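Local coordinates for conserved exported protein (Bacteroides fragilis, PDB 3CLW) that probably hydrolyses O-glycosidic bonds with a TIM-barrel domain of glycoside hydrolase family 30, though its own substrate is not established, at residues C94-P98 with P133-T137; F128-A132 with Q197-F201; F157-A161 with R209-L214; A168-R172 with A221-T225; S182-N188 with I227-G233. Residue numbers count along the deposited sequence, not the author numbering.

All five contacts lie in the TIM-barrel part of the chain, in the part running from the second to the fifth strand. Interactions 2, 3 and 5 are buried; interactions 1 and 4 are partly exposed. Interactions 3 and 4 both use helix 157-173, the first near its start and the second near its end, and both meet helix 204-221 or the loop that leaves it. Interaction 3 is dry packing with a cation-pi stack. Interaction 1 is also apolar, but between two loops. Interaction 2 relies on bridging waters. Interaction 5, closest to the centre of the chain, adds direct hydrogen bonds. It touches interaction 2 through Thr-129, whose OG1 reaches Pro-183 O.

Interaction 1: C94-P98 with P133-T137; sequences CFLSP and PYFMT
Two loops meet through one aromatic knob. Segment 133-137 holds a short 3-10 turn at 134-136, with Met-136 N bonded to Pro-133 O at 2.9 Å. Segment 94-98 is irregular: extended at Cys-94, Leu-96 and Ser-97, with helical phi/psi at Phe-95 and Pro-98. CA atoms come nearest at Cys-94 with Pro-133 (6.8 Å) and Pro-98 with Phe-135 (6.0 Å). The bump is Phe-135 (chi1 p). Its ring fills the hollow made by Leu-96, Ser-97 and Pro-98. Pro-98 CA lies over one face in a CH-pi contact, 3.9 Å from the ring centroid and 9° off the normal. Leu-96 O meets the ring edge at Phe-135 CE1, 3.3 Å away, and Leu-96 CG lies 3.6 Å from Phe-135 CZ. Leu-96 CD2 also reaches Met-136 CE at 3.9 Å. The Pro-98 ring lies over Phe-135; its CG is 3.5 Å from Phe-135 CD1 and 4.1 Å from Tyr-134 CZ. At the inner end, Cys-94 SG rests on Pro-133 CB at 3.9 Å. Phe-163 of helix 157-173 packs on Cys-94 and Leu-96, while Phe-160 packs on Pro-133. This is apolar packing between the loops that follow the second and third strands of a TIM barrel.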
# COMPACT_ATOMS: atom_id res chain seq x y z
N CYS A 94 12.68 -0.06 19.65
CA CYS A 94 11.36 0.11 20.25
C CYS A 94 11.40 1.36 21.11
O CYS A 94 12.31 1.51 21.95
CB CYS A 94 10.93 -1.13 21.08
SG CYS A 94 9.21 -1.10 21.63
N PHE A 95 10.42 2.24 20.94
CA PHE A 95 10.31 3.42 21.82
C PHE A 95 10.18 3.05 23.31
O PHE A 95 10.66 3.78 24.18
CB PHE A 95 9.13 4.33 21.44
CG PHE A 95 9.20 4.90 20.03
CD1 PHE A 95 10.36 5.52 19.58
CD2 PHE A 95 8.11 4.80 19.17
CE1 PHE A 95 10.40 6.07 18.27
CE2 PHE A 95 8.15 5.34 17.86
CZ PHE A 95 9.30 5.96 17.42
N LEU A 96 9.54 1.92 23.60
CA LEU A 96 9.29 1.50 24.97
C LEU A 96 10.28 0.42 25.37
O LEU A 96 10.60 -0.47 24.59
CB LEU A 96 7.84 1.00 25.15
CG LEU A 96 7.38 0.35 26.46
CD1 LEU A 96 7.40 1.36 27.59
CD2 LEU A 96 5.94 -0.17 26.28
N SER A 97 10.75 0.50 26.61
CA SER A 97 11.65 -0.47 27.15
C SER A 97 11.00 -1.30 28.28
O SER A 97 9.96 -0.93 28.83
CB SER A 97 12.96 0.21 27.60
OG SER A 97 12.68 1.12 28.64
N PRO A 98 11.61 -2.46 28.61
CA PRO A 98 10.97 -3.34 29.59
C PRO A 98 10.71 -2.68 30.97
O PRO A 98 9.80 -3.10 31.66
CB PRO A 98 11.95 -4.50 29.72
CG PRO A 98 12.73 -4.48 28.43
CD PRO A 98 12.88 -3.02 28.12
N PRO A 133 5.99 -5.28 21.36
CA PRO A 133 7.35 -5.18 21.91
C PRO A 133 7.84 -6.51 22.46
O PRO A 133 7.04 -7.24 23.05
CB PRO A 133 7.22 -4.10 23.00
CG PRO A 133 6.10 -3.24 22.51
CD PRO A 133 5.12 -4.18 21.83
N TYR A 134 9.12 -6.85 22.24
CA TYR A 134 9.59 -8.19 22.60
C TYR A 134 9.19 -8.64 24.02
O TYR A 134 8.84 -9.79 24.23
CB TYR A 134 11.09 -8.35 22.36
CG TYR A 134 11.97 -7.46 23.16
CD1 TYR A 134 12.21 -6.13 22.76
CD2 TYR A 134 12.58 -7.92 24.31
CE1 TYR A 134 13.03 -5.29 23.49
CE2 TYR A 134 13.39 -7.06 25.07
CZ TYR A 134 13.62 -5.77 24.65
OH TYR A 134 14.46 -4.93 25.38
N PHE A 135 9.27 -7.73 24.97
CA PHE A 135 9.04 -8.02 26.37
C PHE A 135 7.57 -8.26 26.75
O PHE A 135 7.29 -8.61 27.90
CB PHE A 135 9.65 -6.91 27.26
CG PHE A 135 9.34 -5.50 26.79
CD1 PHE A 135 10.22 -4.82 25.95
CD2 PHE A 135 8.15 -4.86 27.18
CE1 PHE A 135 9.95 -3.54 25.52
CE2 PHE A 135 7.87 -3.58 26.75
CZ PHE A 135 8.77 -2.92 25.92
N MET A 136 6.65 -8.06 25.81
CA MET A 136 5.22 -8.28 26.01
C MET A 136 4.82 -9.62 25.41
O MET A 136 3.69 -10.03 25.53
CB MET A 136 4.38 -7.22 25.26
CG MET A 136 4.36 -5.81 25.86
SD MET A 136 3.00 -4.77 25.25
CE MET A 136 3.68 -3.30 25.89
N THR A 137 5.73 -10.25 24.68
CA THR A 137 5.35 -11.40 23.86
C THR A 137 5.42 -12.69 24.69
O THR A 137 5.95 -12.68 25.80
CB THR A 137 6.25 -11.53 22.64
OG1 THR A 137 7.59 -11.75 23.08
CG2 THR A 137 6.19 -10.26 21.78

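Interaction 2: F128-A132 with Q197-F201; sequences FTNSA and QEGSF
Asn-130 has the most surface covered here, followed by Glu-198 and Ser-131. Neither segment is regular helix or strand at the point of contact. The chains meet at Asn-130 and Gly-199, whose CA atoms are 4.9 Å apart. Asn-130 has phi/psi -101/-16, which bends its segment; Gly-199 is extended at -176/162. Asn-130 O lies 3.0 Å from Gly-199 CA in a CA-H...O contact. This close backbone approach has no direct hydrogen bond across it. Asn-130 CB (chi1 m) packs on Glu-198 CB at 3.7 Å and lies 3.6 Å from Glu-198 O.

Water supplies the polar links. Glu-198, with chi1 m and chi2 t, carries its carboxylate beyond direct reach of Asn-130, and two waters fill the gap. Its OE2 accepts from water 1 and water 2, each 2.8 Å from Glu-198 OE2. Water 1 accepts from Asn-130 ND2 at 2.7 Å, and water 2 from Asn-130 N at 3.0 Å. The other carboxylate oxygen, Glu-198 OE1, bonds to Thr-92 and Ser-76. Ser-131 CB touches Glu-198 CB at 4.2 Å. Water 4 donates to Ser-131 OG at 3.0 Å and to Gly-199 O at 2.7 Å. Ser-131 OG itself donates to Ala-132 O at 2.6 Å. Asn-130 also packs on Asn-185. The arrangement is a hydrated junction of the loops after the third and fourth strands, at the C-terminal end of a TIM barrel.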
# COMPACT_ATOMS: atom_id res chain seq x y z
N PHE A 128 2.15 1.13 11.76
CA PHE A 128 1.90 -0.31 11.74
C PHE A 128 2.98 -1.07 12.50
O PHE A 128 4.13 -0.64 12.54
CB PHE A 128 1.68 -0.89 10.31
CG PHE A 128 2.95 -1.06 9.49
CD1 PHE A 128 3.50 0.01 8.78
CD2 PHE A 128 3.59 -2.29 9.42
CE1 PHE A 128 4.68 -0.15 8.00
CE2 PHE A 128 4.77 -2.45 8.69
CZ PHE A 128 5.31 -1.37 7.96
N THR A 129 2.57 -2.19 13.11
CA THR A 129 3.45 -3.10 13.81
C THR A 129 3.37 -4.51 13.22
O THR A 129 2.29 -4.98 12.75
CB THR A 129 3.11 -3.23 15.32
OG1 THR A 129 1.67 -3.29 15.49
CG2 THR A 129 3.67 -2.08 16.10
N ASN A 130 4.55 -5.15 13.25
CA ASN A 130 4.80 -6.51 12.88
C ASN A 130 4.90 -7.42 14.11
O ASN A 130 4.83 -8.64 14.01
CB ASN A 130 6.09 -6.60 12.11
CG ASN A 130 5.92 -6.18 10.70
OD1 ASN A 130 4.83 -6.33 10.12
ND2 ASN A 130 6.98 -5.61 10.12
N SER A 131 5.08 -6.80 15.26
CA SER A 131 5.06 -7.55 16.51
C SER A 131 4.82 -6.54 17.61
O SER A 131 5.09 -5.33 17.44
CB SER A 131 6.41 -8.30 16.72
OG SER A 131 6.62 -8.70 18.08
N ALA A 132 4.31 -7.05 18.73
CA ALA A 132 4.26 -6.30 19.98
C ALA A 132 5.68 -6.26 20.49
O ALA A 132 6.49 -7.08 20.10
CB ALA A 132 3.30 -6.99 20.98
N GLN A 197 12.63 -11.65 10.05
CA GLN A 197 11.64 -10.59 10.13
C GLN A 197 10.77 -10.75 11.38
O GLN A 197 10.45 -11.87 11.77
CB GLN A 197 10.72 -10.75 8.92
CG GLN A 197 10.00 -9.57 8.61
CD GLN A 197 8.75 -9.82 7.78
OE1 GLN A 197 8.79 -10.52 6.78
NE2 GLN A 197 7.68 -9.15 8.15
N GLU A 198 10.36 -9.62 11.97
CA GLU A 198 9.33 -9.58 13.01
C GLU A 198 7.97 -10.06 12.50
O GLU A 198 7.60 -9.81 11.35
CB GLU A 198 9.17 -8.15 13.54
CG GLU A 198 10.42 -7.56 14.17
CD GLU A 198 10.26 -6.14 14.66
OE1 GLU A 198 11.15 -5.67 15.41
OE2 GLU A 198 9.24 -5.48 14.30
N GLY A 199 7.21 -10.75 13.35
CA GLY A 199 5.90 -11.25 12.92
C GLY A 199 5.12 -11.93 14.01
O GLY A 199 5.67 -12.31 15.06
N SER A 200 3.82 -12.05 13.78
CA SER A 200 2.94 -12.92 14.56
C SER A 200 1.66 -13.36 13.83
O SER A 200 0.93 -12.55 13.26
CB SER A 200 2.56 -12.33 15.92
OG SER A 200 1.88 -13.33 16.69
N PHE A 201 1.41 -14.66 13.88
CA PHE A 201 0.09 -15.24 13.65
C PHE A 201 -0.90 -14.58 14.60
O PHE A 201 -0.53 -14.15 15.68
CB PHE A 201 0.14 -16.75 13.92
CG PHE A 201 -1.20 -17.44 13.82
CD1 PHE A 201 -1.76 -17.71 12.57
CD2 PHE A 201 -1.88 -17.82 14.96
CE1 PHE A 201 -2.98 -18.35 12.47
CE2 PHE A 201 -3.12 -18.47 14.86
CZ PHE A 201 -3.66 -18.73 13.61
O HOH W 1 9.15 -4.97 11.54
O HOH W 2 7.01 -3.82 14.20
O HOH W 3 5.10 -9.74 9.59
O HOH W 4 5.65 -11.53 17.62

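Interaction 3: F157-A161 with R209-L214; sequences FDDFA and RMVEEL
Two Met-aromatic contacts and a cation-pi stack join two helices, 157-173 and 204-221. Over the segments 157-161 and 209-214 the axes approach to 8.6 Å and cross at -58°. Nearest CA pairs are Phe-157 with Met-210 (6.0 Å), Asp-158 with Glu-213 (5.4 Å) and Ala-161 with Leu-214 (4.8 Å). Phe-157 (chi1 m) buries the most surface. The guanidinium of Arg-209 lies flat over its face, with planes at 22° and Arg-209 CZ 4.1 Å from the Phe-157 centroid. Arg-209 CD adds a CH-pi contact, 4.1 Å from the same centroid. Arg-209 NH1 also donates to Asn-154 O. These helices follow the third and fourth strands of the TIM barrel and are neighbours in its outer layer. Met-210 (chi1, chi2 and chi3 all m) turns between two rings. Its SD is oblique to both, 4.7 Å from the Phe-157 centroid and 5.0 Å from that of Phe-160. Met-210 CE is 3.6 Å from Phe-160 CD2. The small Ala-161 lets the backbones come close: Ala-161 CB is 3.5 Å from Leu-214 N and 3.9 Å from Leu-214 CG. Asp-158 CB lies 3.5 Å from Glu-213 OE1, while the Asp-158 carboxylate forms a salt bridge with Arg-162.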
# COMPACT_ATOMS: atom_id res chain seq x y z
N PHE A 157 -2.94 -7.00 25.89
CA PHE A 157 -3.65 -6.38 24.79
C PHE A 157 -3.86 -4.92 25.12
O PHE A 157 -3.70 -4.08 24.26
CB PHE A 157 -4.97 -7.07 24.46
CG PHE A 157 -4.83 -8.44 23.84
CD1 PHE A 157 -4.34 -9.53 24.57
CD2 PHE A 157 -5.21 -8.67 22.53
CE1 PHE A 157 -4.26 -10.83 23.99
CE2 PHE A 157 -5.12 -9.96 21.94
CZ PHE A 157 -4.65 -11.03 22.69
N ASP A 158 -4.16 -4.62 26.38
CA ASP A 158 -4.32 -3.22 26.77
C ASP A 158 -2.98 -2.45 26.78
O ASP A 158 -2.91 -1.33 26.28
CB ASP A 158 -5.09 -3.08 28.08
CG ASP A 158 -4.37 -3.72 29.25
OD1 ASP A 158 -3.72 -4.78 29.11
OD2 ASP A 158 -4.45 -3.15 30.35
N ASP A 159 -1.93 -3.07 27.34
CA ASP A 159 -0.57 -2.51 27.33
C ASP A 159 -0.10 -2.20 25.90
O ASP A 159 0.43 -1.11 25.64
CB ASP A 159 0.43 -3.48 28.00
CG ASP A 159 0.03 -3.85 29.40
OD1 ASP A 159 0.64 -3.36 30.35
OD2 ASP A 159 -0.92 -4.63 29.57
N PHE A 160 -0.29 -3.15 25.00
CA PHE A 160 0.11 -2.98 23.62
C PHE A 160 -0.70 -1.85 22.96
O PHE A 160 -0.12 -0.93 22.36
CB PHE A 160 0.03 -4.30 22.86
CG PHE A 160 0.50 -4.23 21.44
CD1 PHE A 160 1.55 -3.39 21.06
CD2 PHE A 160 -0.09 -5.05 20.47
CE1 PHE A 160 1.99 -3.33 19.73
CE2 PHE A 160 0.35 -5.02 19.13
CZ PHE A 160 1.41 -4.14 18.77
N ALA A 161 -2.02 -1.89 23.10
CA ALA A 161 -2.88 -0.81 22.58
C ALA A 161 -2.44 0.55 23.13
O ALA A 161 -2.41 1.54 22.38
CB ALA A 161 -4.36 -1.07 22.87
N ARG A 209 -9.89 -8.46 20.08
CA ARG A 209 -9.39 -7.87 21.32
C ARG A 209 -8.52 -6.66 21.06
O ARG A 209 -8.65 -5.67 21.77
CB ARG A 209 -8.62 -8.88 22.19
CG ARG A 209 -9.47 -9.83 22.98
CD ARG A 209 -8.67 -10.54 24.08
NE ARG A 209 -8.42 -9.70 25.27
CZ ARG A 209 -7.58 -10.03 26.25
NH1 ARG A 209 -6.86 -11.16 26.20
NH2 ARG A 209 -7.44 -9.24 27.29
N MET A 210 -7.63 -6.74 20.07
CA MET A 210 -6.78 -5.62 19.74
C MET A 210 -7.65 -4.44 19.33
O MET A 210 -7.45 -3.32 19.78
CB MET A 210 -5.73 -6.00 18.69
CG MET A 210 -4.42 -6.67 19.28
SD MET A 210 -3.76 -5.88 20.80
CE MET A 210 -3.61 -4.18 20.18
N VAL A 211 -8.67 -4.69 18.51
CA VAL A 211 -9.58 -3.61 18.14
C VAL A 211 -10.27 -3.01 19.38
O VAL A 211 -10.29 -1.81 19.57
CB VAL A 211 -10.61 -4.04 17.08
CG1 VAL A 211 -11.61 -2.92 16.83
CG2 VAL A 211 -9.90 -4.40 15.79
N GLU A 212 -10.77 -3.88 20.24
CA GLU A 212 -11.47 -3.47 21.43
C GLU A 212 -10.56 -2.62 22.32
O GLU A 212 -10.95 -1.52 22.75
CB GLU A 212 -11.97 -4.72 22.16
CG GLU A 212 -12.60 -4.51 23.53
CD GLU A 212 -13.22 -5.84 24.06
OE1 GLU A 212 -12.50 -6.89 24.15
OE2 GLU A 212 -14.44 -5.82 24.33
N GLU A 213 -9.34 -3.10 22.57
CA GLU A 213 -8.42 -2.35 23.43
C GLU A 213 -7.92 -1.03 22.80
O GLU A 213 -7.80 0.00 23.49
CB GLU A 213 -7.25 -3.25 23.86
CG GLU A 213 -7.66 -4.45 24.71
CD GLU A 213 -8.42 -4.10 25.99
OE1 GLU A 213 -8.21 -3.02 26.60
OE2 GLU A 213 -9.24 -4.93 26.43
N LEU A 214 -7.62 -1.07 21.50
CA LEU A 214 -7.23 0.17 20.79
C LEU A 214 -8.36 1.18 20.83
O LEU A 214 -8.15 2.34 21.10
CB LEU A 214 -6.84 -0.12 19.35
CG LEU A 214 -5.37 -0.52 19.17
CD1 LEU A 214 -5.24 -1.22 17.84
CD2 LEU A 214 -4.46 0.74 19.26

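Interaction 4: A168-R172 with A221-T225; sequences AQHFR and AQIDT
Ile-223 points at helix 157-173 and lies against Ala-168, Gln-169 and Arg-172, with Val-165 of the same helix also touching it. With chi1 p and chi2 t, its CD1 reaches Ala-168 CB at 4.0 Å and its CG2 reaches Gln-169 CG at 3.7 Å. Ile-223 CB lies 3.9 Å from Arg-172 CD. Segment 168-172 is helical, with Arg-172 N bonded to Ala-168 O at 2.8 Å. Segment 221-225 leaves a helix: Gln-222 takes positive phi (54/46), Ile-223 is extended, and Asp-224 is the centre of an inverse gamma turn, with a weak bond from Thr-225 N to Ile-223 O at 2.9 Å. The CA atoms of Gln-169 and Ile-223 are 6.6 Å apart.

Polar side chains flank the apolar patch, and water joins them to the backbone of 221-225. Gln-169, with chi1 and chi2 both t, donates from NE2 to water 5 at 2.7 Å; that water makes a weak bond to Ala-221 O at 3.5 Å. Water 6 accepts from Asp-224 N at 2.9 Å and weakly from Arg-172 NE at 3.3 Å. The guanidinium of Arg-172 carries Asp-224 O over one face without a hydrogen bond. Its NH1 bonds instead to Val-178 O and Asn-179 OD1. Thr-225 OG1 also bonds to Val-178 O. The contact thus ties the C-terminal part of helix 157-173 to the turn between helix 204-221 and strand 226-232, beside the start of strand 178-182.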
# COMPACT_ATOMS: atom_id res chain seq x y z
N ALA A 168 1.46 7.15 18.58
CA ALA A 168 0.71 8.01 17.68
C ALA A 168 0.51 9.39 18.28
O ALA A 168 0.68 10.41 17.60
CB ALA A 168 -0.67 7.39 17.27
N GLN A 169 0.14 9.43 19.55
CA GLN A 169 -0.13 10.71 20.20
C GLN A 169 1.12 11.56 20.28
O GLN A 169 1.05 12.76 20.06
CB GLN A 169 -0.73 10.56 21.59
CG GLN A 169 -1.20 11.89 22.20
CD GLN A 169 -1.95 11.68 23.54
OE1 GLN A 169 -1.79 10.65 24.22
NE2 GLN A 169 -2.77 12.65 23.91
N HIS A 170 2.24 10.94 20.62
CA HIS A 170 3.54 11.62 20.60
C HIS A 170 3.79 12.32 19.27
O HIS A 170 4.11 13.50 19.23
CB HIS A 170 4.70 10.67 20.85
CG HIS A 170 6.03 11.31 20.61
ND1 HIS A 170 6.66 12.08 21.56
CD2 HIS A 170 6.83 11.31 19.52
CE1 HIS A 170 7.79 12.55 21.05
NE2 HIS A 170 7.93 12.08 19.83
N PHE A 171 3.62 11.59 18.18
CA PHE A 171 3.88 12.17 16.87
C PHE A 171 2.81 13.19 16.44
O PHE A 171 3.14 14.18 15.75
CB PHE A 171 4.17 11.07 15.84
CG PHE A 171 5.52 10.44 16.06
CD1 PHE A 171 5.65 9.26 16.79
CD2 PHE A 171 6.68 11.08 15.62
CE1 PHE A 171 6.89 8.69 17.06
CE2 PHE A 171 7.96 10.53 15.85
CZ PHE A 171 8.05 9.31 16.59
N ARG A 172 1.57 13.02 16.92
CA ARG A 172 0.55 14.07 16.71
C ARG A 172 0.95 15.38 17.37
O ARG A 172 0.77 16.46 16.78
CB ARG A 172 -0.88 13.63 17.10
CG ARG A 172 -1.39 12.43 16.24
CD ARG A 172 -2.86 12.08 16.49
NE ARG A 172 -3.70 13.13 15.99
CZ ARG A 172 -4.14 13.23 14.73
NH1 ARG A 172 -3.85 12.32 13.81
NH2 ARG A 172 -4.88 14.27 14.38
N ALA A 221 -7.25 8.73 25.11
CA ALA A 221 -6.27 9.70 24.62
C ALA A 221 -6.95 10.86 23.90
O ALA A 221 -6.39 11.94 23.82
CB ALA A 221 -5.28 9.01 23.69
N GLN A 222 -8.15 10.63 23.36
CA GLN A 222 -8.86 11.58 22.50
C GLN A 222 -8.01 12.05 21.31
O GLN A 222 -7.93 13.24 21.03
CB GLN A 222 -9.39 12.78 23.31
CG GLN A 222 -10.29 12.40 24.54
CD GLN A 222 -10.56 13.61 25.45
OE1 GLN A 222 -11.45 14.41 25.18
NE2 GLN A 222 -9.76 13.76 26.51
N ILE A 223 -7.36 11.12 20.63
CA ILE A 223 -6.66 11.43 19.39
C ILE A 223 -7.55 11.10 18.20
O ILE A 223 -8.34 10.15 18.25
CB ILE A 223 -5.27 10.71 19.27
CG1 ILE A 223 -5.40 9.17 19.39
CG2 ILE A 223 -4.24 11.29 20.27
CD1 ILE A 223 -4.11 8.43 19.03
N ASP A 224 -7.42 11.89 17.15
CA ASP A 224 -8.15 11.71 15.91
C ASP A 224 -7.49 10.63 15.05
O ASP A 224 -6.92 10.93 13.99
CB ASP A 224 -8.23 13.07 15.16
CG ASP A 224 -9.20 13.04 13.99
OD1 ASP A 224 -10.00 12.08 13.88
OD2 ASP A 224 -9.16 13.98 13.14
N THR A 225 -7.56 9.38 15.52
CA THR A 225 -6.90 8.25 14.88
C THR A 225 -7.83 7.04 14.82
O THR A 225 -8.57 6.80 15.76
CB THR A 225 -5.59 7.83 15.65
OG1 THR A 225 -4.69 8.96 15.75
CG2 THR A 225 -4.88 6.71 14.93
O HOH W 5 -4.04 12.35 26.33
O HOH W 6 -6.17 14.48 17.76

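Interaction 5: S182-N188 with I227-G233; sequences SPNNEPN and ILIPEVG
Pro-183 gives the apolar centre. Its CD lies 4.1 Å from Ile-229 CG2 and 4.4 Å from Ile-227 CG2, with Leu-214 of helix 204-221 packed on the same ring. Further along, Pro-187 CD meets Val-232 CG1 at 4.4 Å. The chains run parallel in constant register: Ser-182 CA is 4.9 Å from Leu-228 CA, Asn-185 CA 5.2 Å from Glu-231 CA, and Glu-186 CA 4.3 Å from Val-232 CA. A cis peptide precedes Pro-230. Glu-231 (58/39) and Glu-186 (34/60) both have positive phi. Water 7 bridges a gap in the pairing, accepting from Asn-184 N at 3.0 Å and donating to Leu-228 O at 3.0 Å. Three direct hydrogen bonds follow. Ser-182 OG donates to Glu-231 OE1 at 2.6 Å. Glu-186 N makes a weak bond to Glu-231 O at 2.7 Å. Gly-233 N donates to Asn-188 OD1 at 2.8 Å. Glu-231 also forms a salt bridge with Arg-69, and both Glu-231 and Glu-186 bond to His-277. An Asn-Glu pair just after the fourth strand of a TIM barrel carries the acid/base in clan GH-A glycosidases. Asn-185 and Glu-186, beside the fifth strand, are consistent with that site.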
# COMPACT_ATOMS: atom_id res chain seq x y z
N SER A 182 -2.41 0.28 12.54
CA SER A 182 -2.60 -1.08 12.08
C SER A 182 -1.82 -2.05 12.99
O SER A 182 -0.61 -2.21 12.86
CB SER A 182 -2.21 -1.17 10.61
OG SER A 182 -2.42 -2.45 10.12
N PRO A 183 -2.52 -2.68 13.97
CA PRO A 183 -1.82 -3.43 15.02
C PRO A 183 -1.27 -4.80 14.58
O PRO A 183 -0.31 -5.31 15.17
CB PRO A 183 -2.89 -3.59 16.12
CG PRO A 183 -4.19 -3.68 15.33
CD PRO A 183 -3.99 -2.72 14.16
N ASN A 184 -1.84 -5.36 13.52
CA ASN A 184 -1.47 -6.73 13.14
C ASN A 184 -1.22 -6.87 11.65
O ASN A 184 -1.99 -6.33 10.84
CB ASN A 184 -2.57 -7.72 13.54
CG ASN A 184 -2.80 -7.77 15.05
OD1 ASN A 184 -3.43 -6.87 15.64
ND2 ASN A 184 -2.29 -8.84 15.69
N ASN A 185 -0.14 -7.56 11.30
CA ASN A 185 0.22 -7.80 9.92
C ASN A 185 0.11 -9.27 9.55
O ASN A 185 0.60 -10.14 10.28
CB ASN A 185 1.65 -7.37 9.65
CG ASN A 185 2.06 -7.58 8.20
OD1 ASN A 185 1.41 -7.05 7.30
ND2 ASN A 185 3.15 -8.33 7.96
N GLU A 186 -0.49 -9.53 8.40
CA GLU A 186 -0.63 -10.90 7.90
C GLU A 186 -0.83 -11.92 9.05
O GLU A 186 -0.03 -12.83 9.23
CB GLU A 186 0.54 -11.23 6.98
CG GLU A 186 0.63 -10.24 5.81
CD GLU A 186 1.65 -10.61 4.73
OE1 GLU A 186 2.46 -11.51 4.94
OE2 GLU A 186 1.62 -10.00 3.64
N PRO A 187 -1.91 -11.76 9.84
CA PRO A 187 -2.13 -12.65 10.99
C PRO A 187 -2.45 -14.11 10.61
O PRO A 187 -2.34 -15.00 11.44
CB PRO A 187 -3.29 -11.98 11.75
CG PRO A 187 -4.04 -11.27 10.72
CD PRO A 187 -3.00 -10.76 9.73
N ASN A 188 -2.79 -14.35 9.35
CA ASN A 188 -2.89 -15.70 8.77
C ASN A 188 -1.55 -16.45 8.72
O ASN A 188 -1.51 -17.68 8.66
CB ASN A 188 -3.41 -15.59 7.34
CG ASN A 188 -2.55 -14.66 6.47
OD1 ASN A 188 -2.65 -13.42 6.54
ND2 ASN A 188 -1.69 -15.26 5.65
N ILE A 227 -8.56 2.69 13.63
CA ILE A 227 -7.95 1.36 13.69
C ILE A 227 -8.22 0.60 12.41
O ILE A 227 -9.37 0.45 12.01
CB ILE A 227 -8.55 0.53 14.85
CG1 ILE A 227 -8.47 1.28 16.19
CG2 ILE A 227 -7.90 -0.86 14.92
CD1 ILE A 227 -9.53 0.78 17.21
N LEU A 228 -7.15 0.10 11.79
CA LEU A 228 -7.23 -0.62 10.52
C LEU A 228 -6.80 -2.07 10.67
O LEU A 228 -5.70 -2.34 11.16
CB LEU A 228 -6.38 0.06 9.42
CG LEU A 228 -6.40 -0.66 8.06
CD1 LEU A 228 -7.81 -0.69 7.43
CD2 LEU A 228 -5.38 -0.11 7.06
N ILE A 229 -7.66 -2.98 10.22
CA ILE A 229 -7.39 -4.42 10.22
C ILE A 229 -7.94 -4.99 8.92
O ILE A 229 -8.68 -4.32 8.25
CB ILE A 229 -8.05 -5.11 11.49
CG1 ILE A 229 -9.57 -4.89 11.49
CG2 ILE A 229 -7.43 -4.56 12.78
CD1 ILE A 229 -10.36 -5.95 12.20
N PRO A 230 -7.65 -6.26 8.60
CA PRO A 230 -6.73 -7.20 9.25
C PRO A 230 -5.36 -7.37 8.62
O PRO A 230 -4.53 -8.09 9.17
CB PRO A 230 -7.50 -8.52 9.18
CG PRO A 230 -8.24 -8.40 7.85
CD PRO A 230 -8.51 -6.94 7.60
N GLU A 231 -5.12 -6.75 7.46
CA GLU A 231 -3.81 -6.89 6.78
C GLU A 231 -3.47 -8.35 6.47
O GLU A 231 -2.30 -8.78 6.59
CB GLU A 231 -2.67 -6.26 7.60
CG GLU A 231 -2.91 -4.84 8.05
CD GLU A 231 -2.39 -3.79 7.07
OE1 GLU A 231 -2.29 -2.61 7.50
OE2 GLU A 231 -2.08 -4.13 5.90
N VAL A 232 -4.49 -9.11 6.08
CA VAL A 232 -4.25 -10.51 5.67
C VAL A 232 -3.30 -10.62 4.45
O VAL A 232 -3.40 -9.85 3.49
CB VAL A 232 -5.57 -11.35 5.46
CG1 VAL A 232 -6.20 -11.76 6.85
CG2 VAL A 232 -6.58 -10.65 4.58
N GLY A 233 -2.40 -11.60 4.49
CA GLY A 233 -1.40 -11.74 3.43
C GLY A 233 -1.93 -12.11 2.06
O GLY A 233 -1.27 -11.88 1.05
O HOH W 7 -4.05 -4.80 11.59